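Local coordinates for putative aldehyde dehydrogenase AldY (Bacillus subtilis, PDB 4DNG), which probably oxidises aldehydes to carboxylates with NAD(+) and may contribute to protecting the cell against stress from ethanol and related compounds, at residues Arg76-Glu81 and Ala191-His196; Pro365-Gly370 and Ala387-Ala392. All blocks are in the same frame, centred on the assembly; numbering follows the deposited sequence.

Contact 1: residues Arg76-Glu81 and Ala191-His196; sequences RGYLHE and AKAFEH
Tyr78 packs against Lys192, Ala193 and His196 in a helix-helix contact of the aldehyde dehydrogenase fold, where the ends of helices 65-81 and 183-196 meet. The segment axes pass 8.7 Å apart, their directions 122° from parallel. This close approach suits Ala193, whose small side chain lets the tyrosine ring lie near the helix backbone: Ala193 CA makes an off-centre CH-pi contact, 4.3 Å from the Tyr78 ring centroid. The Ala193 CB also meets Leu79 CD2 at 3.9 Å, extending the apolar patch toward helix 98-118, where Leu79 touches Leu112. The Tyr78 CG stands anti to its backbone N (chi1 -178°), sending the ring across to the other helix. His196 meets it obliquely, the planes at 51°, with Tyr78 CD2 lying 3.5 Å from His196 CG over one face of the imidazole, toward its rim. An alanine in place of Tyr78 would probably open a gap beside Ala193 and His196 and leave the lysine ammonium without its hydroxyl partner. Lys192 crosses the tyrosine at about a right angle; its aliphatic CG lies beside the hydroxyl, while the chain, bent at chi2 and chi4, brings NZ round to donate a 3.1 Å hydrogen bond to Tyr78 OH.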
ATOM      1  N   ARG A  76     -11.562 -20.150  18.337  1.00 60.26           N
ATOM      2  CA  ARG A  76     -11.858 -19.330  19.510  1.00 66.46           C
ATOM      3  C   ARG A  76     -12.307 -20.189  20.690  1.00 73.69           C
ATOM      4  O   ARG A  76     -12.020 -19.866  21.842  1.00 76.86           O
ATOM      5  CB  ARG A  76     -12.884 -18.224  19.201  1.00 70.03           C
ATOM      6  CG  ARG A  76     -14.351 -18.597  19.369  1.00 79.22           C
ATOM      7  CD  ARG A  76     -14.854 -18.333  20.776  1.00 85.25           C
ATOM      8  NE  ARG A  76     -15.185 -16.927  21.003  1.00 88.71           N
ATOM      9  CZ  ARG A  76     -15.572 -16.432  22.178  1.00 82.91           C
ATOM     10  NH1 ARG A  76     -15.874 -15.144  22.292  1.00 78.22           N
ATOM     11  NH2 ARG A  76     -15.659 -17.225  23.241  1.00 73.08           N
ATOM     12  N   GLY A  77     -13.009 -21.280  20.387  1.00 74.22           N
ATOM     13  CA  GLY A  77     -13.491 -22.205  21.410  1.00 78.62           C
ATOM     14  C   GLY A  77     -12.353 -22.900  22.127  1.00 77.20           C
ATOM     15  O   GLY A  77     -12.351 -22.981  23.355  1.00 78.14           O
ATOM     16  N   TYR A  78     -11.381 -23.393  21.357  1.00 76.74           N
ATOM     17  CA  TYR A  78     -10.176 -23.990  21.930  1.00 78.30           C
ATOM     18  C   TYR A  78      -9.472 -23.027  22.905  1.00 71.72           C
ATOM     19  O   TYR A  78      -9.024 -23.436  23.986  1.00 73.99           O
ATOM     20  CB  TYR A  78      -9.198 -24.445  20.828  1.00 75.16           C
ATOM     21  CG  TYR A  78      -7.952 -25.125  21.355  1.00 69.63           C
ATOM     22  CD1 TYR A  78      -6.816 -24.384  21.726  1.00 69.12           C
ATOM     23  CD2 TYR A  78      -7.916 -26.507  21.509  1.00 70.80           C
ATOM     24  CE1 TYR A  78      -5.683 -25.017  22.235  1.00 73.98           C
ATOM     25  CE2 TYR A  78      -6.790 -27.152  21.997  1.00 71.36           C
ATOM     26  CZ  TYR A  78      -5.681 -26.415  22.357  1.00 78.91           C
ATOM     27  OH  TYR A  78      -4.588 -27.094  22.839  1.00 86.74           O
ATOM     28  N   LEU A  79      -9.384 -21.756  22.537  1.00 65.46           N
ATOM     29  CA  LEU A  79      -8.606 -20.804  23.355  1.00 68.15           C
ATOM     30  C   LEU A  79      -9.314 -20.446  24.655  1.00 73.90           C
ATOM     31  O   LEU A  79      -8.666 -20.230  25.680  1.00 78.70           O
ATOM     32  CB  LEU A  79      -8.265 -19.528  22.584  1.00 57.50           C
ATOM     33  CG  LEU A  79      -7.533 -19.632  21.237  1.00 58.80           C
ATOM     34  CD1 LEU A  79      -7.468 -18.275  20.524  1.00 60.11           C
ATOM     35  CD2 LEU A  79      -6.130 -20.200  21.377  1.00 57.44           C
ATOM     36  N   HIS A  80     -10.643 -20.386  24.602  1.00 70.36           N
ATOM     37  CA  HIS A  80     -11.455 -20.017  25.765  1.00 71.25           C
ATOM     38  C   HIS A  80     -11.560 -21.164  26.769  1.00 68.63           C
ATOM     39  O   HIS A  80     -11.361 -20.959  27.973  1.00 65.03           O
ATOM     40  CB  HIS A  80     -12.824 -19.486  25.296  1.00 72.18           C
ATOM     41  CG  HIS A  80     -13.839 -19.321  26.404  1.00 76.39           C
ATOM     42  ND1 HIS A  80     -14.904 -20.144  26.542  1.00 79.19           N
ATOM     43  CD2 HIS A  80     -13.921 -18.395  27.442  1.00 77.07           C
ATOM     44  CE1 HIS A  80     -15.624 -19.769  27.615  1.00 79.06           C
ATOM     45  NE2 HIS A  80     -15.024 -18.705  28.168  1.00 78.69           N
ATOM     46  N   GLU A  81     -11.850 -22.374  26.273  1.00 66.31           N
ATOM     47  CA  GLU A  81     -11.838 -23.601  27.083  1.00 71.84           C
ATOM     48  C   GLU A  81     -10.513 -23.740  27.830  1.00 70.19           C
ATOM     49  O   GLU A  81     -10.480 -24.124  28.993  1.00 71.82           O
ATOM     50  CB  GLU A  81     -12.058 -24.836  26.189  1.00 76.00           C
ATOM     51  CG  GLU A  81     -12.117 -26.164  26.935  1.00 79.04           C
ATOM     52  CD  GLU A  81     -13.227 -26.179  27.958  1.00 83.48           C
ATOM     53  OE1 GLU A  81     -14.352 -25.773  27.600  1.00 93.44           O
ATOM     54  OE2 GLU A  81     -12.976 -26.579  29.114  1.00 80.12           O
ATOM     55  N   ALA A 191      -1.401 -22.474  16.184  1.00 55.51           N
ATOM     56  CA  ALA A 191      -1.449 -23.655  15.295  1.00 59.36           C
ATOM     57  C   ALA A 191      -2.260 -24.797  15.904  1.00 65.30           C
ATOM     58  O   ALA A 191      -3.100 -25.414  15.231  1.00 71.93           O
ATOM     59  CB  ALA A 191      -0.056 -24.126  14.927  1.00 56.93           C
ATOM     60  N   LYS A 192      -2.050 -25.062  17.184  1.00 65.60           N
ATOM     61  CA  LYS A 192      -2.830 -26.116  17.840  1.00 72.18           C
ATOM     62  C   LYS A 192      -4.347 -25.830  17.788  1.00 74.61           C
ATOM     63  O   LYS A 192      -5.165 -26.725  17.572  1.00 75.37           O
ATOM     64  CB  LYS A 192      -2.345 -26.329  19.279  1.00 69.17           C
ATOM     65  CG  LYS A 192      -3.024 -27.480  20.001  1.00 78.60           C
ATOM     66  CD  LYS A 192      -2.352 -28.829  19.796  1.00 86.42           C
ATOM     67  CE  LYS A 192      -3.253 -29.972  20.284  1.00105.74           C
ATOM     68  NZ  LYS A 192      -3.747 -29.876  21.697  1.00106.31           N
ATOM     69  N   ALA A 193      -4.704 -24.565  17.982  1.00 76.66           N
ATOM     70  CA  ALA A 193      -6.095 -24.144  17.964  1.00 67.58           C
ATOM     71  C   ALA A 193      -6.742 -24.388  16.612  1.00 71.70           C
ATOM     72  O   ALA A 193      -7.873 -24.864  16.547  1.00 77.02           O
ATOM     73  CB  ALA A 193      -6.188 -22.673  18.335  1.00 62.42           C
ATOM     74  N   PHE A 194      -6.029 -24.066  15.528  1.00 65.30           N
ATOM     75  CA  PHE A 194      -6.618 -24.183  14.214  1.00 64.90           C
ATOM     76  C   PHE A 194      -6.645 -25.625  13.752  1.00 68.11           C
ATOM     77  O   PHE A 194      -7.561 -26.044  13.016  1.00 69.90           O
ATOM     78  CB  PHE A 194      -5.918 -23.258  13.215  1.00 65.15           C
ATOM     79  CG  PHE A 194      -6.418 -21.845  13.273  1.00 62.51           C
ATOM     80  CD1 PHE A 194      -7.626 -21.496  12.670  1.00 61.83           C
ATOM     81  CD2 PHE A 194      -5.713 -20.872  13.977  1.00 61.69           C
ATOM     82  CE1 PHE A 194      -8.102 -20.192  12.739  1.00 58.80           C
ATOM     83  CE2 PHE A 194      -6.176 -19.569  14.042  1.00 55.59           C
ATOM     84  CZ  PHE A 194      -7.369 -19.227  13.429  1.00 54.73           C
ATOM     85  N   GLU A 195      -5.658 -26.388  14.212  1.00 64.01           N
ATOM     86  CA  GLU A 195      -5.645 -27.808  13.953  1.00 66.76           C
ATOM     87  C   GLU A 195      -6.859 -28.423  14.645  1.00 79.00           C
ATOM     88  O   GLU A 195      -7.624 -29.189  14.038  1.00 86.67           O
ATOM     89  CB  GLU A 195      -4.343 -28.452  14.445  1.00 70.60           C
ATOM     90  CG  GLU A 195      -4.507 -29.937  14.780  1.00 78.83           C
ATOM     91  CD  GLU A 195      -3.208 -30.620  15.106  1.00 86.61           C
ATOM     92  OE1 GLU A 195      -2.531 -30.164  16.045  1.00 89.36           O
ATOM     93  OE2 GLU A 195      -2.879 -31.623  14.432  1.00 94.39           O
ATOM     94  N   HIS A 196      -7.050 -28.078  15.914  1.00 77.47           N
ATOM     95  CA  HIS A 196      -8.207 -28.565  16.654  1.00 78.80           C
ATOM     96  C   HIS A 196      -9.465 -28.294  15.866  1.00 81.84           C
ATOM     97  O   HIS A 196     -10.413 -29.066  15.908  1.00 94.57           O
ATOM     98  CB  HIS A 196      -8.251 -27.885  18.013  1.00 78.01           C
ATOM     99  CG  HIS A 196      -9.444 -28.259  18.844  1.00 88.42           C
ATOM    100  ND1 HIS A 196      -9.490 -29.389  19.580  1.00 89.15           N
ATOM    101  CD2 HIS A 196     -10.660 -27.608  19.039  1.00 91.93           C
ATOM    102  CE1 HIS A 196     -10.668 -29.453  20.215  1.00 92.45           C
ATOM    103  NE2 HIS A 196     -11.384 -28.361  19.884  1.00 92.15           N
TER

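Contact 2: residues Pro365-Gly370 and Ala387-Ala392; sequences PYVFVG and ATIIKA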
ATOM      1  N   PRO A 365      10.139   0.364  38.040  1.00 74.57           N
ATOM      2  CA  PRO A 365       9.821   1.563  37.267  1.00 82.68           C
ATOM      3  C   PRO A 365      10.789   2.732  37.516  1.00 85.97           C
ATOM      4  O   PRO A 365      11.227   2.940  38.658  1.00 82.58           O
ATOM      5  CB  PRO A 365       8.406   1.933  37.739  1.00 83.46           C
ATOM      6  CG  PRO A 365       7.842   0.688  38.320  1.00 80.46           C
ATOM      7  CD  PRO A 365       8.994  -0.107  38.846  1.00 73.19           C
ATOM      8  N   TYR A 366      11.122   3.461  36.446  1.00 84.44           N
ATOM      9  CA  TYR A 366      11.824   4.746  36.545  1.00 83.82           C
ATOM     10  C   TYR A 366      10.929   5.841  35.997  1.00 89.91           C
ATOM     11  O   TYR A 366      10.316   5.675  34.941  1.00 94.45           O
ATOM     12  CB  TYR A 366      13.128   4.754  35.740  1.00 79.06           C
ATOM     13  CG  TYR A 366      14.243   3.867  36.267  1.00 83.23           C
ATOM     14  CD1 TYR A 366      14.156   2.467  36.193  1.00 82.56           C
ATOM     15  CD2 TYR A 366      15.410   4.428  36.797  1.00 84.24           C
ATOM     16  CE1 TYR A 366      15.186   1.656  36.657  1.00 85.29           C
ATOM     17  CE2 TYR A 366      16.444   3.630  37.262  1.00 88.03           C
ATOM     18  CZ  TYR A 366      16.331   2.247  37.188  1.00 90.48           C
ATOM     19  OH  TYR A 366      17.358   1.458  37.659  1.00 97.89           O
ATOM     20  N   VAL A 367      10.861   6.967  36.701  1.00 89.25           N
ATOM     21  CA  VAL A 367      10.120   8.111  36.195  1.00 83.61           C
ATOM     22  C   VAL A 367      11.037   9.329  36.124  1.00 88.70           C
ATOM     23  O   VAL A 367      11.542   9.813  37.147  1.00 96.31           O
ATOM     24  CB  VAL A 367       8.827   8.410  37.006  1.00 80.70           C
ATOM     25  CG1 VAL A 367       8.091   9.611  36.408  1.00 74.22           C
ATOM     26  CG2 VAL A 367       7.897   7.185  37.044  1.00 77.49           C
ATOM     27  N   PHE A 368      11.270   9.787  34.897  1.00 83.57           N
ATOM     28  CA  PHE A 368      11.978  11.031  34.633  1.00 83.71           C
ATOM     29  C   PHE A 368      10.959  12.162  34.481  1.00 85.72           C
ATOM     30  O   PHE A 368       9.896  11.976  33.881  1.00 85.31           O
ATOM     31  CB  PHE A 368      12.817  10.904  33.364  1.00 81.68           C
ATOM     32  CG  PHE A 368      14.021  10.024  33.522  1.00 82.70           C
ATOM     33  CD1 PHE A 368      15.182  10.515  34.110  1.00 82.74           C
ATOM     34  CD2 PHE A 368      14.002   8.700  33.074  1.00 76.36           C
ATOM     35  CE1 PHE A 368      16.304   9.703  34.255  1.00 78.70           C
ATOM     36  CE2 PHE A 368      15.114   7.888  33.219  1.00 69.71           C
ATOM     37  CZ  PHE A 368      16.268   8.391  33.812  1.00 71.95           C
ATOM     38  N   VAL A 369      11.272  13.325  35.042  1.00 85.79           N
ATOM     39  CA  VAL A 369      10.342  14.447  35.005  1.00 89.86           C
ATOM     40  C   VAL A 369      11.010  15.688  34.448  1.00 86.86           C
ATOM     41  O   VAL A 369      12.240  15.801  34.467  1.00 85.26           O
ATOM     42  CB  VAL A 369       9.726  14.756  36.395  1.00 99.53           C
ATOM     43  CG1 VAL A 369       8.786  13.641  36.827  1.00101.48           C
ATOM     44  CG2 VAL A 369      10.807  14.994  37.444  1.00102.75           C
ATOM     45  N   GLY A 370      10.181  16.604  33.951  1.00 86.38           N
ATOM     46  CA  GLY A 370      10.626  17.895  33.442  1.00 81.37           C
ATOM     47  C   GLY A 370      11.555  17.773  32.256  1.00 81.91           C
ATOM     48  O   GLY A 370      12.461  18.592  32.092  1.00 80.89           O
ATOM     49  N   ALA A 387       9.083   5.944  32.333  1.00 74.74           N
ATOM     50  CA  ALA A 387       8.147   7.006  31.970  1.00 78.98           C
ATOM     51  C   ALA A 387       8.886   8.332  31.912  1.00 74.79           C
ATOM     52  O   ALA A 387       9.849   8.543  32.652  1.00 71.10           O
ATOM     53  CB  ALA A 387       6.987   7.083  32.961  1.00 74.60           C
ATOM     54  N   THR A 388       8.437   9.206  31.016  1.00 72.13           N
ATOM     55  CA  THR A 388       9.025  10.528  30.843  1.00 75.74           C
ATOM     56  C   THR A 388       7.901  11.581  30.808  1.00 77.01           C
ATOM     57  O   THR A 388       6.974  11.502  29.991  1.00 75.22           O
ATOM     58  CB  THR A 388       9.902  10.597  29.568  1.00 76.76           C
ATOM     59  OG1 THR A 388      10.849   9.521  29.568  1.00 83.43           O
ATOM     60  CG2 THR A 388      10.651  11.913  29.492  1.00 72.05           C
ATOM     61  N   ILE A 389       7.983  12.550  31.713  1.00 74.98           N
ATOM     62  CA  ILE A 389       6.944  13.562  31.835  1.00 77.82           C
ATOM     63  C   ILE A 389       7.496  14.875  31.319  1.00 82.61           C
ATOM     64  O   ILE A 389       8.593  15.305  31.707  1.00 82.76           O
ATOM     65  CB  ILE A 389       6.466  13.756  33.286  1.00 84.30           C
ATOM     66  CG1 ILE A 389       6.456  12.419  34.074  1.00 92.60           C
ATOM     67  CG2 ILE A 389       5.139  14.506  33.312  1.00 83.92           C
ATOM     68  CD1 ILE A 389       5.178  11.599  34.015  1.00 94.80           C
ATOM     69  N   ILE A 390       6.718  15.492  30.435  1.00 81.02           N
ATOM     70  CA  ILE A 390       7.099  16.717  29.767  1.00 84.19           C
ATOM     71  C   ILE A 390       6.115  17.846  30.081  1.00 82.61           C
ATOM     72  O   ILE A 390       4.900  17.664  30.025  1.00 77.94           O
ATOM     73  CB  ILE A 390       7.189  16.498  28.240  1.00 87.39           C
ATOM     74  CG1 ILE A 390       8.300  15.490  27.940  1.00 82.59           C
ATOM     75  CG2 ILE A 390       7.396  17.829  27.491  1.00 79.18           C
ATOM     76  CD1 ILE A 390       8.083  14.702  26.669  1.00 79.63           C
ATOM     77  N   LYS A 391       6.673  19.009  30.405  1.00 87.37           N
ATOM     78  CA  LYS A 391       5.919  20.214  30.696  1.00 89.48           C
ATOM     79  C   LYS A 391       5.473  20.901  29.400  1.00 87.41           C
ATOM     80  O   LYS A 391       6.272  21.074  28.482  1.00 84.89           O
ATOM     81  CB  LYS A 391       6.802  21.163  31.518  1.00 89.76           C
ATOM     82  CG  LYS A 391       6.104  22.371  32.129  1.00 95.79           C
ATOM     83  CD  LYS A 391       5.302  21.976  33.359  1.00102.40           C
ATOM     84  CE  LYS A 391       5.291  23.052  34.431  1.00106.40           C
ATOM     85  NZ  LYS A 391       6.506  22.985  35.293  1.00109.14           N
ATOM     86  N   ALA A 392       4.197  21.286  29.344  1.00 87.71           N
ATOM     87  CA  ALA A 392       3.655  22.147  28.277  1.00 84.28           C
ATOM     88  C   ALA A 392       3.093  23.452  28.868  1.00 82.95           C
ATOM     89  O   ALA A 392       2.393  23.431  29.893  1.00 83.42           O
ATOM     90  CB  ALA A 392       2.581  21.409  27.475  1.00 80.96           C
TER
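Val367 and Ala387 lie side by side as a bridge pair on two neighbouring parallel strands, 362-369 and 386-392, which belong to a beta-alpha-beta unit containing the short helix 376-379. Ala387 N donates to Tyr366 O in a nearly straight bond, 171° at the hydrogen. Its carbonyl returns the link by accepting from Phe368 N, and Ile389 N then donates to Phe368 O at 2.9 Å. The alternation leaves Val367, Val369, Ala387 and Ile389 on one face of the sheet, with Phe368 and Thr388 on the other. On the first face Ala387, with only a methyl, leaves room for the branched Val367, whose CG2 comes to 4.2 Å from Ala387 CB. The bump of Ile389 is its CG1, which, anti to the carbonyl carbon, touches both valines, 4.0 Å from Val367 CG1 and 3.8 Å from Val369 CG1. Val369 and Ile389 lie side by side and point the same way, a close fit of beta-branched chains well suited to extended strands. On the reverse face Phe368 turns its ring away from Thr388, presenting a ring edge near Ala387 O. Helix 297-313 packs on the valine-isoleucine face, with Phe307 against Val367 and Tyr300 against both Val369 and Ile389; helix 332-347 receives Phe368 on the reverse face, while strands 351-354 and 290-296 flank the pair within the sheet.

Contacts 1 and 2 lie on opposite sides of the chain's centre, with their own centres 42 Å apart and their nearest atoms about 29 Å apart, so neither touches the other. Along the chain they come in series, since the helix pair 76-81/191-196 closes before the strand pair 365-370/387-392 begins. In contact 1, 109 residues separate the two segments, but only 16 do so in contact 2. Both are buried structural contacts, one helix packing and the other strand pairing, away from the annotated sites: the NAD(+)-binding stretch Gly231-Gly236, assigned by similarity, and the predicted active-site residues Glu253 and Cys287, the latter not modelled.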